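Local coordinates for protein putative sulfatase yidJ (Bacteroides fragilis, PDB 2QZU) that is a putative sulfatase of the alkaline phosphatase superfamily that probably hydrolyses sulfate esters, perhaps aryl sulfates, with a bound metal ion, at residues N68-S76 against V398-F406; A79-Y88 against I356-T364. All coordinates share one frame; numbering follows the deposited sequence.

Contact 1 (N68-S76 against V398-F406); sequences NAISSYPVS and VQPYYFVKF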
loop_
_atom_site.group_PDB
_atom_site.type_symbol
_atom_site.label_atom_id
_atom_site.label_comp_id
_atom_site.label_asym_id
_atom_site.label_seq_id
_atom_site.Cartn_x
_atom_site.Cartn_y
_atom_site.Cartn_z
ATOM N N ASN A 68 23.278 -23.869 -0.857
ATOM C CA ASN A 68 23.865 -23.060 -1.932
ATOM C C ASN A 68 22.945 -22.998 -3.154
ATOM O O ASN A 68 23.382 -22.619 -4.241
ATOM C CB ASN A 68 25.223 -23.618 -2.391
ATOM C CG ASN A 68 26.307 -23.482 -1.341
ATOM O OD1 ASN A 68 26.388 -22.478 -0.637
ATOM N ND2 ASN A 68 27.166 -24.489 -1.251
ATOM N N ALA A 69 21.678 -23.367 -2.984
ATOM C CA ALA A 69 20.723 -23.359 -4.102
ATOM C C ALA A 69 20.446 -21.959 -4.640
ATOM O O ALA A 69 20.364 -21.002 -3.875
ATOM C CB ALA A 69 19.414 -24.009 -3.673
ATOM N N ILE A 70 20.285 -21.841 -5.958
ATOM C CA ILE A 70 20.020 -20.540 -6.574
ATOM C C ILE A 70 18.950 -20.578 -7.666
ATOM O O ILE A 70 18.478 -21.642 -8.062
ATOM C CB ILE A 70 21.312 -19.944 -7.205
ATOM C CG1 ILE A 70 21.856 -20.867 -8.300
ATOM C CG2 ILE A 70 22.391 -19.769 -6.147
ATOM C CD1 ILE A 70 21.303 -20.580 -9.688
ATOM N N SER A 71 18.570 -19.389 -8.129
ATOM C CA SER A 71 17.612 -19.219 -9.214
ATOM C C SER A 71 18.381 -18.359 -10.227
ATOM O O SER A 71 18.751 -17.218 -9.933
ATOM C CB SER A 71 16.358 -18.487 -8.734
ATOM O OG SER A 71 15.430 -18.334 -9.800
ATOM N N SER A 72 18.629 -18.916 -11.407
ATOM C CA SER A 72 19.400 -18.234 -12.449
ATOM C C SER A 72 18.812 -16.942 -13.020
ATOM O O SER A 72 19.556 -16.025 -13.375
ATOM C CB SER A 72 19.706 -19.222 -13.578
ATOM O OG SER A 72 20.601 -20.225 -13.121
ATOM N N TYR A 73 17.493 -16.876 -13.141
ATOM C CA TYR A 73 16.840 -15.664 -13.630
ATOM C C TYR A 73 15.882 -15.351 -12.488
ATOM O O TYR A 73 14.725 -15.772 -12.501
ATOM C CB TYR A 73 16.065 -15.940 -14.923
ATOM C CG TYR A 73 15.704 -14.697 -15.716
ATOM C CD1 TYR A 73 15.657 -13.445 -15.109
ATOM C CD2 TYR A 73 15.403 -14.779 -17.078
ATOM C CE1 TYR A 73 15.321 -12.299 -15.834
ATOM C CE2 TYR A 73 15.057 -13.634 -17.815
ATOM C CZ TYR A 73 15.021 -12.402 -17.181
ATOM O OH TYR A 73 14.688 -11.267 -17.890
ATOM N N PRO A 74 16.364 -14.615 -11.474
ATOM C CA PRO A 74 15.562 -14.257 -10.301
ATOM C C PRO A 74 14.417 -13.263 -10.486
ATOM O O PRO A 74 14.450 -12.153 -9.959
ATOM C CB PRO A 74 16.620 -13.782 -9.308
ATOM C CG PRO A 74 17.605 -13.099 -10.198
ATOM C CD PRO A 74 17.725 -14.056 -11.372
ATOM N N VAL A 75 13.410 -13.691 -11.244
ATOM C CA VAL A 75 12.204 -12.922 -11.536
ATOM C C VAL A 75 11.078 -13.956 -11.616
ATOM O O VAL A 75 11.289 -15.068 -12.108
ATOM C CB VAL A 75 12.317 -12.177 -12.879
ATOM C CG1 VAL A 75 11.037 -11.403 -13.153
ATOM C CG2 VAL A 75 13.506 -11.233 -12.841
ATOM N N SER A 76 9.889 -13.589 -11.146
ATOM C CA SER A 76 8.759 -14.518 -11.108
ATOM C C SER A 76 8.450 -15.378 -12.341
ATOM O O SER A 76 8.736 -16.576 -12.353
ATOM C CB SER A 76 7.491 -13.780 -10.670
ATOM O OG SER A 76 6.403 -14.689 -10.548
ATOM N N VAL A 398 28.577 -25.245 -12.301
ATOM C CA VAL A 398 28.526 -23.797 -12.431
ATOM C C VAL A 398 27.153 -23.474 -13.010
ATOM O O VAL A 398 26.720 -24.102 -13.982
ATOM C CB VAL A 398 29.629 -23.282 -13.383
ATOM C CG1 VAL A 398 29.467 -21.788 -13.615
ATOM C CG2 VAL A 398 31.002 -23.584 -12.790
ATOM N N GLN A 399 26.467 -22.512 -12.404
ATOM C CA GLN A 399 25.134 -22.125 -12.854
ATOM C C GLN A 399 25.153 -20.774 -13.554
ATOM O O GLN A 399 25.941 -19.892 -13.206
ATOM C CB GLN A 399 24.172 -22.063 -11.663
ATOM C CG GLN A 399 23.906 -23.401 -10.984
ATOM C CD GLN A 399 22.979 -24.299 -11.784
ATOM O OE1 GLN A 399 22.532 -23.941 -12.875
ATOM N NE2 GLN A 399 22.680 -25.475 -11.239
ATOM N N PRO A 400 24.275 -20.591 -14.549
ATOM C CA PRO A 400 24.201 -19.331 -15.294
ATOM C C PRO A 400 23.378 -18.253 -14.587
ATOM O O PRO A 400 22.691 -18.524 -13.600
ATOM C CB PRO A 400 23.548 -19.758 -16.602
ATOM C CG PRO A 400 22.576 -20.810 -16.136
ATOM C CD PRO A 400 23.409 -21.618 -15.166
ATOM N N TYR A 401 23.482 -17.026 -15.092
ATOM C CA TYR A 401 22.711 -15.892 -14.588
ATOM C C TYR A 401 22.100 -15.220 -15.812
ATOM O O TYR A 401 22.757 -15.104 -16.847
ATOM C CB TYR A 401 23.578 -14.867 -13.857
ATOM C CG TYR A 401 22.832 -13.567 -13.632
ATOM C CD1 TYR A 401 21.751 -13.505 -12.752
ATOM C CD2 TYR A 401 23.148 -12.424 -14.364
ATOM C CE1 TYR A 401 20.998 -12.339 -12.612
ATOM C CE2 TYR A 401 22.399 -11.253 -14.234
ATOM C CZ TYR A 401 21.327 -11.220 -13.358
ATOM O OH TYR A 401 20.572 -10.070 -13.234
ATOM N N TYR A 402 20.861 -14.757 -15.692
ATOM C CA TYR A 402 20.186 -14.121 -16.817
ATOM C C TYR A 402 19.379 -12.868 -16.522
ATOM O O TYR A 402 18.811 -12.703 -15.445
ATOM C CB TYR A 402 19.173 -15.085 -17.456
ATOM C CG TYR A 402 19.740 -16.306 -18.111
ATOM C CD1 TYR A 402 20.147 -16.278 -19.447
ATOM C CD2 TYR A 402 19.877 -17.496 -17.399
ATOM C CE1 TYR A 402 20.676 -17.407 -20.053
ATOM C CE2 TYR A 402 20.407 -18.629 -17.997
ATOM C CZ TYR A 402 20.806 -18.575 -19.323
ATOM O OH TYR A 402 21.359 -19.684 -19.914
ATOM N N PHE A 403 19.343 -12.004 -17.529
ATOM C CA PHE A 403 18.495 -10.829 -17.565
ATOM C C PHE A 403 18.330 -10.615 -19.058
ATOM O O PHE A 403 19.306 -10.365 -19.766
ATOM C CB PHE A 403 19.066 -9.545 -16.976
ATOM C CG PHE A 403 18.156 -8.371 -17.218
ATOM C CD1 PHE A 403 16.896 -8.334 -16.620
ATOM C CD2 PHE A 403 18.479 -7.395 -18.158
ATOM C CE1 PHE A 403 15.966 -7.352 -16.964
ATOM C CE2 PHE A 403 17.557 -6.411 -18.509
ATOM C CZ PHE A 403 16.295 -6.390 -17.912
ATOM N N VAL A 404 17.100 -10.753 -19.532
ATOM C CA VAL A 404 16.803 -10.582 -20.947
ATOM C C VAL A 404 15.806 -9.445 -21.118
ATOM O O VAL A 404 14.752 -9.442 -20.481
ATOM C CB VAL A 404 16.180 -11.871 -21.549
ATOM C CG1 VAL A 404 15.911 -11.675 -23.044
ATOM C CG2 VAL A 404 17.101 -13.052 -21.324
ATOM N N LYS A 405 16.140 -8.472 -21.960
ATOM C CA LYS A 405 15.220 -7.366 -22.201
ATOM C C LYS A 405 14.173 -7.979 -23.124
ATOM O O LYS A 405 14.484 -8.356 -24.253
ATOM C CB LYS A 405 15.940 -6.198 -22.879
ATOM C CG LYS A 405 15.098 -4.932 -22.961
ATOM C CD LYS A 405 15.912 -3.736 -23.427
ATOM C CE LYS A 405 15.044 -2.486 -23.516
ATOM N NZ LYS A 405 15.846 -1.288 -23.886
ATOM N N PHE A 406 12.940 -8.084 -22.639
ATOM C CA PHE A 406 11.876 -8.725 -23.409
ATOM C C PHE A 406 11.642 -8.219 -24.823
ATOM O O PHE A 406 11.312 -9.011 -25.709
ATOM C CB PHE A 406 10.548 -8.689 -22.641
ATOM C CG PHE A 406 9.955 -7.319 -22.509
ATOM C CD1 PHE A 406 10.410 -6.440 -21.532
ATOM C CD2 PHE A 406 8.940 -6.905 -23.367
ATOM C CE1 PHE A 406 9.861 -5.167 -21.407
ATOM C CE2 PHE A 406 8.384 -5.634 -23.250
ATOM C CZ PHE A 406 8.846 -4.764 -22.267
#
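The Tyr-73 ring lies over the backbone of strand 399-404, with Tyr-402 C about 4.0 Å from the ring plane and above its centre. Tyr-402 O, 3.3 Å from Tyr-73 CD1, lies over the same face, and Tyr-402 CB adds an off-centre CH-pi contact. The phenol reaches further along the strand: Val-404 N donates a nearly straight hydrogen bond (170° at the hydrogen) to Tyr-73 OH, 3.0 Å away, while Val-404 CG2 touches Tyr-73 CE2. With CG trans to the Tyr-73 nitrogen (chi1 -163°) the ring lies along the strand from Tyr-402 to Val-404.

Ser-72 holds the strand at two points one step earlier. Its hydroxyl donates to Pro-400 O (OG to O, 2.7 Å), arriving from above the carbonyl plane, and its own carbonyl O accepts from Tyr-402 N at 2.9 Å. The same Ser-72 O also receives a CA-H...O contact from Tyr-401 CA at 3.4 Å, so a single buried carbonyl meets two successive residues. Ile-70 CD1 packs on Gln-399 CB (3.8 Å) at the start of the strand; separately, Pro-74 CD meets Tyr-401 CE1 at 3.9 Å, the two side chains crossing at about a right angle.

Pro-74 is the centre of an inverse gamma turn, closed by Val-75 N bonding to Tyr-73 O, which swings the chain off the strand toward Ser-76. That serine opens the sulfatase signature Ser-x-Pro-x-Arg and is the predicted 3-oxoalanine site, unmodified here. Thus the loop between strand 64-66 and helix 76-85 runs along the outer edge of the C-terminal antiparallel sheet, with strand 412-417 beyond 399-404, Tyr-402 OH bonded to Trp-468 of helix 455-471, and helix 331-334 beside Ile-70 and Pro-74.

Contact 2 (A79-Y88 against I356-T364); sequences ARGMLMTGMY and IAFADLYPT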
loop_
_atom_site.group_PDB
_atom_site.type_symbol
_atom_site.label_atom_id
_atom_site.label_comp_id
_atom_site.label_asym_id
_atom_site.label_seq_id
_atom_site.Cartn_x
_atom_site.Cartn_y
_atom_site.Cartn_z
ATOM N N ALA A 79 11.490 -17.371 -13.931
ATOM C CA ALA A 79 11.913 -18.491 -13.099
ATOM C C ALA A 79 10.916 -19.646 -13.193
ATOM O O ALA A 79 11.309 -20.795 -13.357
ATOM C CB ALA A 79 12.074 -18.045 -11.642
ATOM N N ARG A 80 9.626 -19.336 -13.090
ATOM C CA ARG A 80 8.590 -20.362 -13.168
ATOM C C ARG A 80 8.573 -21.008 -14.550
ATOM O O ARG A 80 8.318 -22.207 -14.682
ATOM C CB ARG A 80 7.223 -19.748 -12.840
ATOM C CG ARG A 80 7.154 -19.210 -11.410
ATOM C CD ARG A 80 6.020 -18.219 -11.203
ATOM N NE ARG A 80 6.025 -17.688 -9.843
ATOM C CZ ARG A 80 5.604 -18.354 -8.772
ATOM N NH1 ARG A 80 5.131 -19.588 -8.890
ATOM N NH2 ARG A 80 5.666 -17.788 -7.578
ATOM N N GLY A 81 8.865 -20.208 -15.571
ATOM C CA GLY A 81 8.896 -20.713 -16.934
ATOM C C GLY A 81 10.019 -21.718 -17.125
ATOM O O GLY A 81 9.875 -22.699 -17.859
HETATM N N MSE A 82 11.144 -21.465 -16.466
HETATM C CA MSE A 82 12.294 -22.357 -16.534
HETATM C C MSE A 82 11.969 -23.640 -15.780
HETATM O O MSE A 82 12.310 -24.736 -16.223
HETATM C CB MSE A 82 13.522 -21.681 -15.918
HETATM C CG MSE A 82 14.251 -20.766 -16.881
HETATM SE SE MSE A 82 15.273 -19.372 -15.999
HETATM C CE MSE A 82 14.503 -17.867 -16.920
ATOM N N LEU A 83 11.307 -23.501 -14.638
ATOM C CA LEU A 83 10.938 -24.661 -13.839
ATOM C C LEU A 83 10.019 -25.600 -14.612
ATOM O O LEU A 83 10.257 -26.803 -14.677
ATOM C CB LEU A 83 10.229 -24.225 -12.555
ATOM C CG LEU A 83 9.579 -25.367 -11.765
ATOM C CD1 LEU A 83 10.657 -26.321 -11.257
ATOM C CD2 LEU A 83 8.782 -24.795 -10.605
HETATM N N MSE A 84 8.971 -25.049 -15.208
HETATM C CA MSE A 84 8.015 -25.872 -15.935
HETATM C C MSE A 84 8.532 -26.512 -17.225
HETATM O O MSE A 84 8.181 -27.653 -17.530
HETATM C CB MSE A 84 6.747 -25.069 -16.234
HETATM C CG MSE A 84 6.037 -24.513 -15.002
HETATM SE SE MSE A 84 5.753 -25.806 -13.569
HETATM C CE MSE A 84 5.662 -24.553 -12.092
ATOM N N THR A 85 9.371 -25.793 -17.968
ATOM C CA THR A 85 9.898 -26.295 -19.238
ATOM C C THR A 85 11.270 -26.963 -19.176
ATOM O O THR A 85 11.626 -27.736 -20.071
ATOM C CB THR A 85 10.018 -25.166 -20.281
ATOM O OG1 THR A 85 11.007 -24.223 -19.851
ATOM C CG2 THR A 85 8.691 -24.451 -20.461
ATOM N N GLY A 86 12.043 -26.650 -18.144
ATOM C CA GLY A 86 13.378 -27.215 -18.037
ATOM C C GLY A 86 14.312 -26.587 -19.064
ATOM O O GLY A 86 15.372 -27.134 -19.372
HETATM N N MSE A 87 13.915 -25.435 -19.596
HETATM C CA MSE A 87 14.712 -24.724 -20.592
HETATM C C MSE A 87 15.134 -23.367 -20.056
HETATM O O MSE A 87 14.457 -22.789 -19.207
HETATM C CB MSE A 87 13.908 -24.520 -21.880
HETATM C CG MSE A 87 13.423 -25.813 -22.528
HETATM SE SE MSE A 87 12.444 -25.494 -24.178
HETATM C CE MSE A 87 10.640 -25.775 -23.545
ATOM N N TYR A 88 16.255 -22.852 -20.545
ATOM C CA TYR A 88 16.698 -21.544 -20.099
ATOM C C TYR A 88 15.745 -20.518 -20.745
ATOM O O TYR A 88 15.002 -20.864 -21.662
ATOM C CB TYR A 88 18.190 -21.398 -20.425
ATOM C CG TYR A 88 18.996 -22.337 -19.530
ATOM C CD1 TYR A 88 19.114 -22.086 -18.158
ATOM C CD2 TYR A 88 19.537 -23.529 -20.023
ATOM C CE1 TYR A 88 19.738 -22.995 -17.302
ATOM C CE2 TYR A 88 20.162 -24.448 -19.174
ATOM C CZ TYR A 88 20.257 -24.174 -17.814
ATOM O OH TYR A 88 20.850 -25.086 -16.963
ATOM N N ILE A 356 22.454 -26.636 -6.782
ATOM C CA ILE A 356 21.277 -26.961 -7.570
ATOM C C ILE A 356 20.489 -25.681 -7.840
ATOM O O ILE A 356 20.461 -24.771 -7.010
ATOM C CB ILE A 356 20.388 -27.997 -6.824
ATOM C CG1 ILE A 356 19.133 -28.309 -7.640
ATOM C CG2 ILE A 356 20.010 -27.474 -5.445
ATOM C CD1 ILE A 356 18.357 -29.502 -7.112
ATOM N N ALA A 357 19.870 -25.601 -9.013
ATOM C CA ALA A 357 19.093 -24.421 -9.365
ATOM C C ALA A 357 17.615 -24.750 -9.452
ATOM O O ALA A 357 17.227 -25.891 -9.709
ATOM C CB ALA A 357 19.571 -23.850 -10.698
ATOM N N PHE A 358 16.796 -23.729 -9.244
ATOM C CA PHE A 358 15.345 -23.851 -9.312
ATOM C C PHE A 358 14.939 -24.587 -10.593
ATOM O O PHE A 358 14.094 -25.481 -10.563
ATOM C CB PHE A 358 14.740 -22.441 -9.285
ATOM C CG PHE A 358 13.236 -22.399 -9.198
ATOM C CD1 PHE A 358 12.566 -22.910 -8.088
ATOM C CD2 PHE A 358 12.494 -21.766 -10.196
ATOM C CE1 PHE A 358 11.180 -22.787 -7.972
ATOM C CE2 PHE A 358 11.111 -21.636 -10.091
ATOM C CZ PHE A 358 10.452 -22.146 -8.975
ATOM N N ALA A 359 15.569 -24.226 -11.708
ATOM C CA ALA A 359 15.248 -24.816 -13.009
ATOM C C ALA A 359 15.735 -26.245 -13.246
ATOM O O ALA A 359 15.345 -26.877 -14.225
ATOM C CB ALA A 359 15.763 -23.910 -14.122
ATOM N N ASP A 360 16.591 -26.754 -12.367
ATOM C CA ASP A 360 17.094 -28.116 -12.521
ATOM C C ASP A 360 16.110 -29.148 -11.986
ATOM O O ASP A 360 16.288 -30.348 -12.202
ATOM C CB ASP A 360 18.427 -28.289 -11.786
ATOM C CG ASP A 360 19.508 -27.377 -12.321
ATOM O OD1 ASP A 360 19.504 -27.100 -13.544
ATOM O OD2 ASP A 360 20.372 -26.952 -11.521
ATOM N N LEU A 361 15.069 -28.688 -11.297
ATOM C CA LEU A 361 14.106 -29.612 -10.713
ATOM C C LEU A 361 13.321 -30.482 -11.698
ATOM O O LEU A 361 12.922 -31.592 -11.349
ATOM C CB LEU A 361 13.154 -28.853 -9.776
ATOM C CG LEU A 361 13.853 -28.347 -8.505
ATOM C CD1 LEU A 361 12.906 -27.471 -7.700
ATOM C CD2 LEU A 361 14.323 -29.530 -7.665
ATOM N N TYR A 362 13.114 -29.999 -12.922
ATOM C CA TYR A 362 12.388 -30.769 -13.938
ATOM C C TYR A 362 13.119 -32.103 -14.196
ATOM O O TYR A 362 12.596 -33.171 -13.867
ATOM C CB TYR A 362 12.271 -29.934 -15.228
ATOM C CG TYR A 362 11.436 -30.502 -16.367
ATOM C CD1 TYR A 362 11.541 -31.840 -16.756
ATOM C CD2 TYR A 362 10.631 -29.659 -17.136
ATOM C CE1 TYR A 362 10.869 -32.318 -17.886
ATOM C CE2 TYR A 362 9.964 -30.122 -18.261
ATOM C CZ TYR A 362 10.083 -31.449 -18.635
ATOM O OH TYR A 362 9.420 -31.896 -19.753
ATOM N N PRO A 363 14.344 -32.065 -14.760
ATOM C CA PRO A 363 15.011 -33.353 -14.991
ATOM C C PRO A 363 15.398 -34.093 -13.706
ATOM O O PRO A 363 15.313 -35.320 -13.641
ATOM C CB PRO A 363 16.230 -32.967 -15.826
ATOM C CG PRO A 363 16.569 -31.610 -15.302
ATOM C CD PRO A 363 15.205 -30.946 -15.188
ATOM N N THR A 364 15.812 -33.346 -12.689
ATOM C CA THR A 364 16.218 -33.947 -11.421
ATOM C C THR A 364 15.099 -34.751 -10.760
ATOM O O THR A 364 15.292 -35.919 -10.418
ATOM C CB THR A 364 16.733 -32.866 -10.441
ATOM O OG1 THR A 364 17.843 -32.180 -11.037
ATOM C CG2 THR A 364 17.189 -33.498 -9.124
HETATM O O HOH W 1 12.783 -27.314 -13.824
HETATM O O HOH W 2 20.331 -24.799 -14.270
#
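Two aromatic rings of segment 356-364 turn their edges to the backbone of helix 76-85. The Phe-358 edge meets Ala-79 O, with CE2 3.4 Å from that oxygen, and the Tyr-362 edge meets Met-84 O, with CE2 3.1 Å from it. The Phe-358 ring is also touched obliquely by Leu-83 CD2, 3.5 Å from Phe-358 CZ, and packs on Met-34; Tyr-362 makes an edge-to-face pair with Trp-116 and bonds through its hydroxyl to Arg-114 O. Helix 76-85 here packs on the 3-10 turn 358-360 and the first turn of the helix after it, within the alpha/beta core of the alkaline phosphatase-like fold, beside central strand 29-35.

Leu-83, with CG trans to its backbone nitrogen (chi1 170°), puts its branch against segment 356-364, where CD2 meets Phe-358 and CD1 rests on Leu-361 CB. Beside it the backbones come close, Leu-83 CA lying 4.4 Å from Ala-359 CA, and Met-82 CB, of a selenomethionine, packs on Ala-359 CB at 3.6 Å. Where the helix ends, Gly-86 adopts a positive phi (72°) and meets the Tyr-362 ring on the side where a side chain would point, CD2 lying 3.5 Å from Gly-86 N. Thr-85 steadies this end with an ST turn, its OG1 donating to Gly-81 O and accepting from Met-87 N.

No direct hydrogen bond joins the segments, so water carries the polar links. One water donates to Leu-83 O and Ala-359 O and accepts from Tyr-362 N; Ala-359 O also accepts from Thr-381 OG1. Asp-360, whose OD2 accepts from Ala-357 N and from Gln-399 NE2, bonds through OD1 to Phe-382 N and to a second water. That water donates to Asp-360 OD1 at 2.6 Å and accepts from Tyr-88 OH at 2.8 Å, bridging a carboxylate and a ring whose planes stand 80° apart.

In the fold
From the N terminus the chain passes strands 29-35 and 64-66, enters the loop 68-76 and continues directly into helix 76-85, so only two residues separate the first segments of the two contacts. Segment 356-364 then returns to the helix, and contact 2 closes a loop of 267 residues that includes much of the central mixed sheet. Only after this does strand 399-404 return to the loop, so contact 1 encloses contact 2. Their centres lie about 11 Å apart, joined by Ile-70 O to Phe-358 N and Gln-399 NE2 to Asp-360 OD2. Contact 1 ties the loop before helix 76-85 to the C-terminal sheet, while contact 2 holds the helix to the 356-364 part of the core.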